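Local coordinates for protein 8-amino-8-demethylriboflavin N,N-dimethyltransferase (Streptomyces davawensis, PDB 4D7K) that catalyses the two successive S-adenosyl-L-methionine-dependent N-methylations that turn 8-amino-8-demethyl-D-riboflavin into the antibiotic roseoflavin, at residues V29-H37 / R102-P111; P129-Y140 / D301-E309. All coordinates share one frame; numbering follows the deposited sequence.

In the fold
The two contacts follow one another along the chain: contact 1 closes before contact 2 opens, and their centres lie about 20 Å apart. Contact 1 joins the long helix 13-35, in the dimerisation region, to the short helix 102-107; contact 2 lies within the methyltransferase domain, where the turn after helix 120-126 meets the end of helix 293-305. They touch where Phe-108 CE1 packs 4.0 Å from Asp-301 OD1, and both reach the second subunit, whose Lys-25 lies against the Phe-108 ring and forms a salt bridge with Asp-301. Contact 1 is remote from the predicted cofactor site, whereas the Tyr-140 side chain of contact 2 is about 12 Å from that of Asp-209, predicted to bind S-adenosyl-L-methionine.

Contact 1. Residues V29-H37 / R102-P111; sequences VLYAVAKLH and RGMTTFFAEP
Tyr-31 reaches from helix 13-35 past the end of helix 102-107 to Glu-110. Its CG stands anti to the backbone N (chi1 171°), carrying the ring along the neighbouring segment. CB and CG rest on the methyl of Ala-109, with CD1 closest, 3.5 Å from Ala-109 CB. CE1 lies 3.4 Å from Thr-106 O, near the ring plane, while Ala-109 O sits over one face toward the rim and Lys-35 CG over the opposite face. At the tip, OH donates to Glu-110 OE1 (2.8 Å) from above the carboxylate plane, which is turned 86° from the ring.

The other carboxylate oxygen serves Lys-35: NZ lies 2.8 Å from Glu-110 OE2, on its syn lone pair, in a salt bridge. Tyrosine and lysine thus each hold one oxygen, probably fixing the carboxylate's rotation. The same ammonium also pairs with Glu-150 and Glu-154, and a water links it to Arg-102 NH2.

Arg-102 donates through NH2 to Ala-34 O (3.0 Å) from above the carbonyl plane. His-37 N reaches that oxygen from the opposite face, as part of the Schellman motif ending the helix. Apolar pairs complete the contact: Ala-34 CB meets Thr-106 CG2 at 3.6 Å and, a turn earlier, Leu-30 CB meets Thr-105 CG2.

The last turns of helix 13-35, in the dimerisation domain, thus join helix 102-107 (axes 8.8 Å apart, crossing at -114°) at the homodimer interface: Leu-300 and Leu-120 of the second subunit pack on Val-29 and Ala-32. Helix 60-72 packs against Val-33 and Leu-36, helix 149-165 against Thr-106 and Phe-107.

Contact 2. Residues P129-Y140 / D301-E309; sequences PAFQLRHREPLY and DMLVLVEGE
Leu-305, Pro-129 and Val-306 bury more surface than any other residues of this contact, which lies in the class I methyltransferase domain and joins the turn leading into helix 131-134 to the C-terminal end of helix 293-305. Leu-305 packs from two positions along its side chain. Its CB meets Leu-139 CD2 at 4.2 Å, the two leucines passing at a slant, and its CD2 approaches Phe-131 CD2 obliquely to the ring. His-135 ND1 lies over the centre of one face of that phenylalanine and Leu-139 CD1 over the opposite face, toward the rim.

Pro-129 lies mainly against backbone: its CB is 3.5 Å from Val-306 O, and its CG touches CA and the base of the side chain of Glu-307. Arg-62 of the second subunit packs on the same proline, bringing the dimer interface to this turn. Val-306 has CG1 anti to its carbonyl carbon (chi1 -61°), and this methyl meets Tyr-140 at OH (3.6 Å) and, a little farther off, at CE2.

Two carbonyls at the helix end find partners in the facing segment. A water donates to Leu-305 O and accepts from both Gln-132 NE2 and Leu-139 N, bridging the segments. One residue earlier in the helix, Val-304 O accepts directly from Phe-131 N over 2.8 Å, with a C=O...N angle of 167°.

Contact 1. Residues V29-H37 / R102-P111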
loop_
_atom_site.group_PDB
_atom_site.type_symbol
_atom_site.label_atom_id
_atom_site.label_comp_id
_atom_site.label_asym_id
_atom_site.label_seq_id
_atom_site.Cartn_x
_atom_site.Cartn_y
_atom_site.Cartn_z
ATOM N N VAL A 29 -7.283 -1.967 5.211
ATOM C CA VAL A 29 -8.142 -2.941 5.874
ATOM C C VAL A 29 -7.521 -3.434 7.176
ATOM O O VAL A 29 -8.197 -3.546 8.199
ATOM C CB VAL A 29 -8.433 -4.139 4.945
ATOM C CG1 VAL A 29 -8.909 -5.357 5.735
ATOM C CG2 VAL A 29 -9.448 -3.738 3.893
ATOM N N LEU A 30 -6.224 -3.720 7.137
ATOM C CA LEU A 30 -5.515 -4.211 8.309
ATOM C C LEU A 30 -5.377 -3.119 9.373
ATOM O O LEU A 30 -5.396 -3.401 10.574
ATOM C CB LEU A 30 -4.143 -4.744 7.907
ATOM C CG LEU A 30 -4.136 -5.910 6.914
ATOM C CD1 LEU A 30 -2.722 -6.218 6.475
ATOM C CD2 LEU A 30 -4.768 -7.125 7.548
ATOM N N TYR A 31 -5.243 -1.875 8.923
ATOM C CA TYR A 31 -5.193 -0.732 9.829
ATOM C C TYR A 31 -6.501 -0.610 10.610
ATOM O O TYR A 31 -6.501 -0.544 11.839
ATOM C CB TYR A 31 -4.916 0.561 9.049
ATOM C CG TYR A 31 -5.061 1.825 9.876
ATOM C CD1 TYR A 31 -4.061 2.221 10.756
ATOM C CD2 TYR A 31 -6.199 2.617 9.780
ATOM C CE1 TYR A 31 -4.188 3.378 11.511
ATOM C CE2 TYR A 31 -6.337 3.776 10.538
ATOM C CZ TYR A 31 -5.329 4.149 11.400
ATOM O OH TYR A 31 -5.455 5.293 12.153
ATOM N N ALA A 32 -7.615 -0.597 9.885
ATOM C CA ALA A 32 -8.921 -0.403 10.499
ATOM C C ALA A 32 -9.252 -1.555 11.438
ATOM O O ALA A 32 -9.818 -1.346 12.512
ATOM C CB ALA A 32 -9.994 -0.251 9.433
ATOM N N VAL A 33 -8.877 -2.765 11.037
ATOM C CA VAL A 33 -9.086 -3.947 11.867
ATOM C C VAL A 33 -8.324 -3.825 13.189
ATOM O O VAL A 33 -8.860 -4.105 14.264
ATOM C CB VAL A 33 -8.653 -5.238 11.127
ATOM C CG1 VAL A 33 -8.389 -6.366 12.115
ATOM C CG2 VAL A 33 -9.702 -5.641 10.086
ATOM N N ALA A 34 -7.073 -3.390 13.106
ATOM C CA ALA A 34 -6.254 -3.244 14.298
ATOM C C ALA A 34 -6.746 -2.103 15.193
ATOM O O ALA A 34 -6.768 -2.247 16.417
ATOM C CB ALA A 34 -4.799 -3.033 13.911
ATOM N N LYS A 35 -7.148 -0.983 14.593
ATOM C CA LYS A 35 -7.603 0.179 15.364
ATOM C C LYS A 35 -8.899 -0.118 16.114
ATOM O O LYS A 35 -9.163 0.460 17.162
ATOM C CB LYS A 35 -7.803 1.401 14.460
ATOM C CG LYS A 35 -6.537 1.901 13.769
ATOM C CD LYS A 35 -5.459 2.308 14.758
ATOM C CE LYS A 35 -5.860 3.551 15.532
ATOM N NZ LYS A 35 -4.728 4.030 16.368
ATOM N N LEU A 36 -9.706 -1.020 15.570
ATOM C CA LEU A 36 -10.949 -1.396 16.216
ATOM C C LEU A 36 -10.710 -2.492 17.249
ATOM O O LEU A 36 -11.643 -2.945 17.911
ATOM C CB LEU A 36 -11.970 -1.852 15.178
ATOM C CG LEU A 36 -12.582 -0.724 14.352
ATOM C CD1 LEU A 36 -13.308 -1.298 13.154
ATOM C CD2 LEU A 36 -13.533 0.082 15.217
ATOM N N HIS A 37 -9.451 -2.911 17.374
ATOM C CA HIS A 37 -9.043 -3.958 18.310
ATOM C C HIS A 37 -9.813 -5.258 18.095
ATOM O O HIS A 37 -10.020 -6.038 19.026
ATOM C CB HIS A 37 -9.196 -3.469 19.755
ATOM C CG HIS A 37 -8.184 -2.434 20.141
ATOM N ND1 HIS A 37 -8.482 -1.092 20.213
ATOM C CD2 HIS A 37 -6.867 -2.548 20.437
ATOM C CE1 HIS A 37 -7.394 -0.422 20.562
ATOM N NE2 HIS A 37 -6.403 -1.280 20.699
ATOM N N ARG A 102 1.703 -5.420 15.238
ATOM C CA ARG A 102 0.624 -4.443 15.206
ATOM C C ARG A 102 1.185 -3.043 15.038
ATOM O O ARG A 102 0.557 -2.182 14.423
ATOM C CB ARG A 102 -0.220 -4.522 16.485
ATOM C CG ARG A 102 -1.462 -3.644 16.470
ATOM C CD ARG A 102 -2.192 -3.661 17.807
ATOM N NE ARG A 102 -3.400 -2.842 17.757
ATOM C CZ ARG A 102 -3.409 -1.514 17.853
ATOM N NH1 ARG A 102 -2.271 -0.844 18.011
ATOM N NH2 ARG A 102 -4.558 -0.854 17.790
ATOM N N GLY A 103 2.375 -2.828 15.593
ATOM C CA GLY A 103 3.008 -1.523 15.563
ATOM C C GLY A 103 3.259 -0.995 14.164
ATOM O O GLY A 103 2.837 0.109 13.822
ATOM N N MET A 104 3.938 -1.787 13.343
ATOM C CA MET A 104 4.272 -1.356 11.989
ATOM C C MET A 104 3.029 -1.270 11.101
ATOM O O MET A 104 2.990 -0.494 10.148
ATOM C CB MET A 104 5.297 -2.301 11.361
ATOM C CG MET A 104 4.721 -3.627 10.903
ATOM S SD MET A 104 5.871 -4.571 9.888
ATOM C CE MET A 104 7.185 -4.885 11.065
ATOM N N THR A 105 2.009 -2.057 11.425
ATOM C CA THR A 105 0.815 -2.130 10.594
ATOM C C THR A 105 -0.111 -0.937 10.852
ATOM O O THR A 105 -0.849 -0.519 9.962
ATOM C CB THR A 105 0.075 -3.470 10.826
ATOM O OG1 THR A 105 0.986 -4.552 10.600
ATOM C CG2 THR A 105 -1.101 -3.625 9.881
ATOM N N THR A 106 -0.051 -0.371 12.056
ATOM C CA THR A 106 -0.880 0.785 12.391
ATOM C C THR A 106 -0.176 2.133 12.202
ATOM O O THR A 106 -0.798 3.089 11.743
ATOM C CB THR A 106 -1.387 0.717 13.847
ATOM O OG1 THR A 106 -0.279 0.544 14.739
ATOM C CG2 THR A 106 -2.362 -0.437 14.019
ATOM N N PHE A 107 1.106 2.212 12.555
ATOM C CA PHE A 107 1.802 3.502 12.558
ATOM C C PHE A 107 1.850 4.167 11.188
ATOM O O PHE A 107 1.534 5.350 11.054
ATOM C CB PHE A 107 3.233 3.361 13.081
ATOM C CG PHE A 107 4.037 4.632 12.965
ATOM C CD1 PHE A 107 3.824 5.683 13.840
ATOM C CD2 PHE A 107 4.985 4.786 11.965
ATOM C CE1 PHE A 107 4.550 6.860 13.726
ATOM C CE2 PHE A 107 5.712 5.961 11.846
ATOM C CZ PHE A 107 5.495 6.998 12.729
ATOM N N PHE A 108 2.250 3.406 10.172
ATOM C CA PHE A 108 2.463 3.960 8.837
ATOM C C PHE A 108 1.161 4.245 8.096
ATOM O O PHE A 108 1.178 4.687 6.947
ATOM C CB PHE A 108 3.348 3.016 8.013
ATOM C CG PHE A 108 4.740 2.894 8.551
ATOM C CD1 PHE A 108 5.703 3.838 8.233
ATOM C CD2 PHE A 108 5.074 1.865 9.413
ATOM C CE1 PHE A 108 6.980 3.745 8.745
ATOM C CE2 PHE A 108 6.350 1.766 9.931
ATOM C CZ PHE A 108 7.306 2.706 9.595
ATOM N N ALA A 109 0.034 4.000 8.755
ATOM C CA ALA A 109 -1.266 4.260 8.150
ATOM C C ALA A 109 -2.054 5.254 8.983
ATOM O O ALA A 109 -3.209 5.545 8.684
ATOM C CB ALA A 109 -2.046 2.970 7.981
ATOM N N GLU A 110 -1.427 5.769 10.034
ATOM C CA GLU A 110 -2.035 6.834 10.813
ATOM C C GLU A 110 -2.158 8.071 9.930
ATOM O O GLU A 110 -1.280 8.329 9.106
ATOM C CB GLU A 110 -1.215 7.132 12.071
ATOM C CG GLU A 110 -1.208 6.012 13.112
ATOM C CD GLU A 110 -2.534 5.869 13.839
ATOM O OE1 GLU A 110 -3.454 6.672 13.584
ATOM O OE2 GLU A 110 -2.658 4.951 14.676
ATOM N N PRO A 111 -3.256 8.830 10.088
ATOM C CA PRO A 111 -3.540 10.005 9.256
ATOM C C PRO A 111 -2.387 11.007 9.207
ATOM O O PRO A 111 -2.025 11.455 8.120
ATOM C CB PRO A 111 -4.773 10.627 9.930
ATOM C CG PRO A 111 -4.842 10.003 11.294
ATOM C CD PRO A 111 -4.296 8.625 11.109
HETATM O O HOH W 1 -5.004 1.722 18.487
#

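Contact 2. Residues P129-Y140 / D301-E309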
loop_
_atom_site.group_PDB
_atom_site.type_symbol
_atom_site.label_atom_id
_atom_site.label_comp_id
_atom_site.label_asym_id
_atom_site.label_seq_id
_atom_site.Cartn_x
_atom_site.Cartn_y
_atom_site.Cartn_z
ATOM N N PRO A 129 12.113 17.554 5.074
ATOM C CA PRO A 129 11.434 16.287 5.368
ATOM C C PRO A 129 9.920 16.468 5.323
ATOM O O PRO A 129 9.408 17.464 5.841
ATOM C CB PRO A 129 11.914 15.937 6.786
ATOM C CG PRO A 129 12.916 17.027 7.173
ATOM C CD PRO A 129 13.291 17.758 5.930
ATOM N N ALA A 130 9.227 15.527 4.694
ATOM C CA ALA A 130 7.802 15.672 4.416
ATOM C C ALA A 130 6.959 15.861 5.676
ATOM O O ALA A 130 6.023 16.662 5.682
ATOM C CB ALA A 130 7.308 14.474 3.634
ATOM N N PHE A 131 7.298 15.136 6.738
ATOM C CA PHE A 131 6.544 15.212 7.983
ATOM C C PHE A 131 6.551 16.631 8.547
ATOM O O PHE A 131 5.553 17.094 9.099
ATOM C CB PHE A 131 7.107 14.230 9.017
ATOM C CG PHE A 131 6.259 14.097 10.258
ATOM C CD1 PHE A 131 6.393 14.988 11.312
ATOM C CD2 PHE A 131 5.332 13.073 10.369
ATOM C CE1 PHE A 131 5.614 14.868 12.451
ATOM C CE2 PHE A 131 4.551 12.942 11.503
ATOM C CZ PHE A 131 4.690 13.843 12.549
ATOM N N GLN A 132 7.673 17.325 8.389
ATOM C CA GLN A 132 7.815 18.668 8.944
ATOM C C GLN A 132 7.150 19.736 8.079
ATOM O O GLN A 132 7.119 20.908 8.451
ATOM C CB GLN A 132 9.292 19.006 9.139
ATOM C CG GLN A 132 10.021 18.057 10.073
ATOM C CD GLN A 132 11.472 18.442 10.280
ATOM O OE1 GLN A 132 11.863 19.586 10.040
ATOM N NE2 GLN A 132 12.281 17.484 10.720
ATOM N N LEU A 133 6.625 19.339 6.926
ATOM C CA LEU A 133 5.900 20.273 6.071
ATOM C C LEU A 133 4.465 20.445 6.556
ATOM O O LEU A 133 3.921 21.547 6.527
ATOM C CB LEU A 133 5.910 19.802 4.613
ATOM C CG LEU A 133 7.200 20.009 3.816
ATOM C CD1 LEU A 133 7.016 19.547 2.384
ATOM C CD2 LEU A 133 7.632 21.465 3.851
ATOM N N ARG A 134 3.857 19.351 7.002
ATOM C CA ARG A 134 2.473 19.377 7.463
ATOM C C ARG A 134 2.405 19.591 8.972
ATOM O O ARG A 134 1.389 20.044 9.502
ATOM C CB ARG A 134 1.753 18.083 7.064
ATOM C CG ARG A 134 0.311 17.984 7.552
ATOM C CD ARG A 134 -0.564 17.174 6.611
ATOM N NE ARG A 134 -0.937 17.943 5.428
ATOM C CZ ARG A 134 -0.303 17.878 4.263
ATOM N NH1 ARG A 134 0.738 17.068 4.120
ATOM N NH2 ARG A 134 -0.712 18.619 3.240
ATOM N N HIS A 135 3.496 19.281 9.663
ATOM C CA HIS A 135 3.564 19.502 11.103
ATOM C C HIS A 135 4.633 20.539 11.453
ATOM O O HIS A 135 5.656 20.644 10.787
ATOM C CB HIS A 135 3.828 18.183 11.827
ATOM C CG HIS A 135 2.803 17.126 11.545
ATOM N ND1 HIS A 135 2.899 16.259 10.481
ATOM C CD2 HIS A 135 1.651 16.813 12.184
ATOM C CE1 HIS A 135 1.860 15.447 10.477
ATOM N NE2 HIS A 135 1.083 15.759 11.499
ATOM N N ARG A 136 4.386 21.306 12.506
ATOM C CA ARG A 136 5.283 22.389 12.893
ATOM C C ARG A 136 6.537 21.880 13.605
ATOM O O ARG A 136 7.506 22.618 13.778
ATOM C CB ARG A 136 4.536 23.378 13.784
ATOM C CG ARG A 136 3.171 23.762 13.239
ATOM C CD ARG A 136 2.275 24.343 14.322
ATOM N NE ARG A 136 2.840 25.546 14.926
ATOM C CZ ARG A 136 2.219 26.280 15.843
ATOM N NH1 ARG A 136 1.009 25.934 16.260
ATOM N NH2 ARG A 136 2.805 27.361 16.341
ATOM N N GLU A 137 6.511 20.616 14.017
ATOM C CA GLU A 137 7.616 20.011 14.754
ATOM C C GLU A 137 8.191 18.805 14.019
ATOM O O GLU A 137 7.497 18.176 13.225
ATOM C CB GLU A 137 7.150 19.579 16.146
ATOM C CG GLU A 137 6.576 20.692 16.996
ATOM C CD GLU A 137 5.827 20.159 18.198
ATOM O OE1 GLU A 137 5.275 19.042 18.097
ATOM O OE2 GLU A 137 5.794 20.851 19.238
ATOM N N PRO A 138 9.465 18.474 14.286
ATOM C CA PRO A 138 10.023 17.208 13.800
ATOM C C PRO A 138 9.352 16.013 14.477
ATOM O O PRO A 138 8.658 16.192 15.480
ATOM C CB PRO A 138 11.506 17.303 14.174
ATOM C CG PRO A 138 11.564 18.306 15.271
ATOM C CD PRO A 138 10.471 19.290 14.985
ATOM N N LEU A 139 9.570 14.818 13.934
ATOM C CA LEU A 139 8.846 13.614 14.341
ATOM C C LEU A 139 8.901 13.325 15.838
ATOM O O LEU A 139 7.872 13.062 16.460
ATOM C CB LEU A 139 9.382 12.401 13.575
ATOM C CG LEU A 139 8.790 11.043 13.963
ATOM C CD1 LEU A 139 7.301 10.957 13.636
ATOM C CD2 LEU A 139 9.555 9.917 13.293
ATOM N N TYR A 140 10.097 13.369 16.414
ATOM C CA TYR A 140 10.275 12.993 17.812
ATOM C C TYR A 140 9.625 13.994 18.769
ATOM O O TYR A 140 9.019 13.597 19.764
ATOM C CB TYR A 140 11.762 12.836 18.127
ATOM C CG TYR A 140 12.477 11.930 17.150
ATOM C CD1 TYR A 140 12.380 10.548 17.256
ATOM C CD2 TYR A 140 13.240 12.455 16.112
ATOM C CE1 TYR A 140 13.027 9.713 16.361
ATOM C CE2 TYR A 140 13.894 11.628 15.212
ATOM C CZ TYR A 140 13.783 10.259 15.342
ATOM O OH TYR A 140 14.430 9.435 14.450
ATOM N N ASP A 301 11.389 6.189 3.910
ATOM C CA ASP A 301 11.053 6.476 5.304
ATOM C C ASP A 301 11.895 7.618 5.862
ATOM O O ASP A 301 11.379 8.522 6.512
ATOM C CB ASP A 301 11.242 5.226 6.168
ATOM C CG ASP A 301 10.213 4.148 5.875
ATOM O OD1 ASP A 301 9.102 4.478 5.408
ATOM O OD2 ASP A 301 10.513 2.962 6.122
ATOM N N MET A 302 13.196 7.564 5.599
ATOM C CA MET A 302 14.117 8.607 6.033
ATOM C C MET A 302 13.761 9.935 5.385
ATOM O O MET A 302 13.839 10.982 6.016
ATOM C CB MET A 302 15.555 8.223 5.688
ATOM C CG MET A 302 15.962 6.859 6.205
ATOM S SD MET A 302 16.577 6.950 7.890
ATOM C CE MET A 302 18.110 7.841 7.599
ATOM N N LEU A 303 13.362 9.875 4.121
ATOM C CA LEU A 303 13.033 11.069 3.353
ATOM C C LEU A 303 11.746 11.720 3.852
ATOM O O LEU A 303 11.621 12.941 3.869
ATOM C CB LEU A 303 12.906 10.709 1.871
ATOM C CG LEU A 303 13.186 11.782 0.824
ATOM C CD1 LEU A 303 13.614 11.118 -0.466
ATOM C CD2 LEU A 303 11.955 12.631 0.590
ATOM N N VAL A 304 10.791 10.889 4.252
ATOM C CA VAL A 304 9.483 11.369 4.673
ATOM C C VAL A 304 9.484 11.831 6.132
ATOM O O VAL A 304 8.934 12.883 6.458
ATOM C CB VAL A 304 8.409 10.272 4.486
ATOM C CG1 VAL A 304 7.111 10.667 5.159
ATOM C CG2 VAL A 304 8.187 9.987 3.002
ATOM N N LEU A 305 10.122 11.052 7.000
ATOM C CA LEU A 305 9.964 11.236 8.440
ATOM C C LEU A 305 11.018 12.135 9.066
ATOM O O LEU A 305 10.683 13.085 9.769
ATOM C CB LEU A 305 9.976 9.880 9.150
ATOM C CG LEU A 305 8.810 8.939 8.842
ATOM C CD1 LEU A 305 9.033 7.586 9.494
ATOM C CD2 LEU A 305 7.492 9.549 9.300
ATOM N N VAL A 306 12.288 11.836 8.821
ATOM C CA VAL A 306 13.363 12.533 9.515
ATOM C C VAL A 306 14.265 13.348 8.591
ATOM O O VAL A 306 14.137 13.297 7.368
ATOM C CB VAL A 306 14.230 11.546 10.302
ATOM C CG1 VAL A 306 13.389 10.842 11.352
ATOM C CG2 VAL A 306 14.861 10.545 9.361
ATOM N N GLU A 307 15.177 14.101 9.194
ATOM C CA GLU A 307 16.061 14.988 8.448
ATOM C C GLU A 307 17.402 14.314 8.158
ATOM O O GLU A 307 18.127 14.711 7.243
ATOM C CB GLU A 307 16.264 16.293 9.222
ATOM C CG GLU A 307 16.852 17.432 8.406
ATOM C CD GLU A 307 18.356 17.527 8.542
ATOM O OE1 GLU A 307 18.926 16.789 9.373
ATOM O OE2 GLU A 307 18.970 18.344 7.821
ATOM N N GLY A 308 17.720 13.284 8.935
ATOM C CA GLY A 308 18.966 12.557 8.775
ATOM C C GLY A 308 19.038 11.763 7.483
ATOM O O GLY A 308 18.020 11.516 6.832
ATOM N N GLU A 309 20.249 11.348 7.121
ATOM C CA GLU A 309 20.478 10.655 5.861
ATOM C C GLU A 309 21.520 9.539 6.001
ATOM O O GLU A 309 22.419 9.616 6.839
ATOM C CB GLU A 309 20.918 11.662 4.796
ATOM C CG GLU A 309 20.826 11.163 3.365
ATOM C CD GLU A 309 21.224 12.224 2.355
ATOM O OE1 GLU A 309 21.774 13.266 2.770
ATOM O OE2 GLU A 309 20.988 12.018 1.146
HETATM O O HOH W 2 11.110 14.699 11.723
#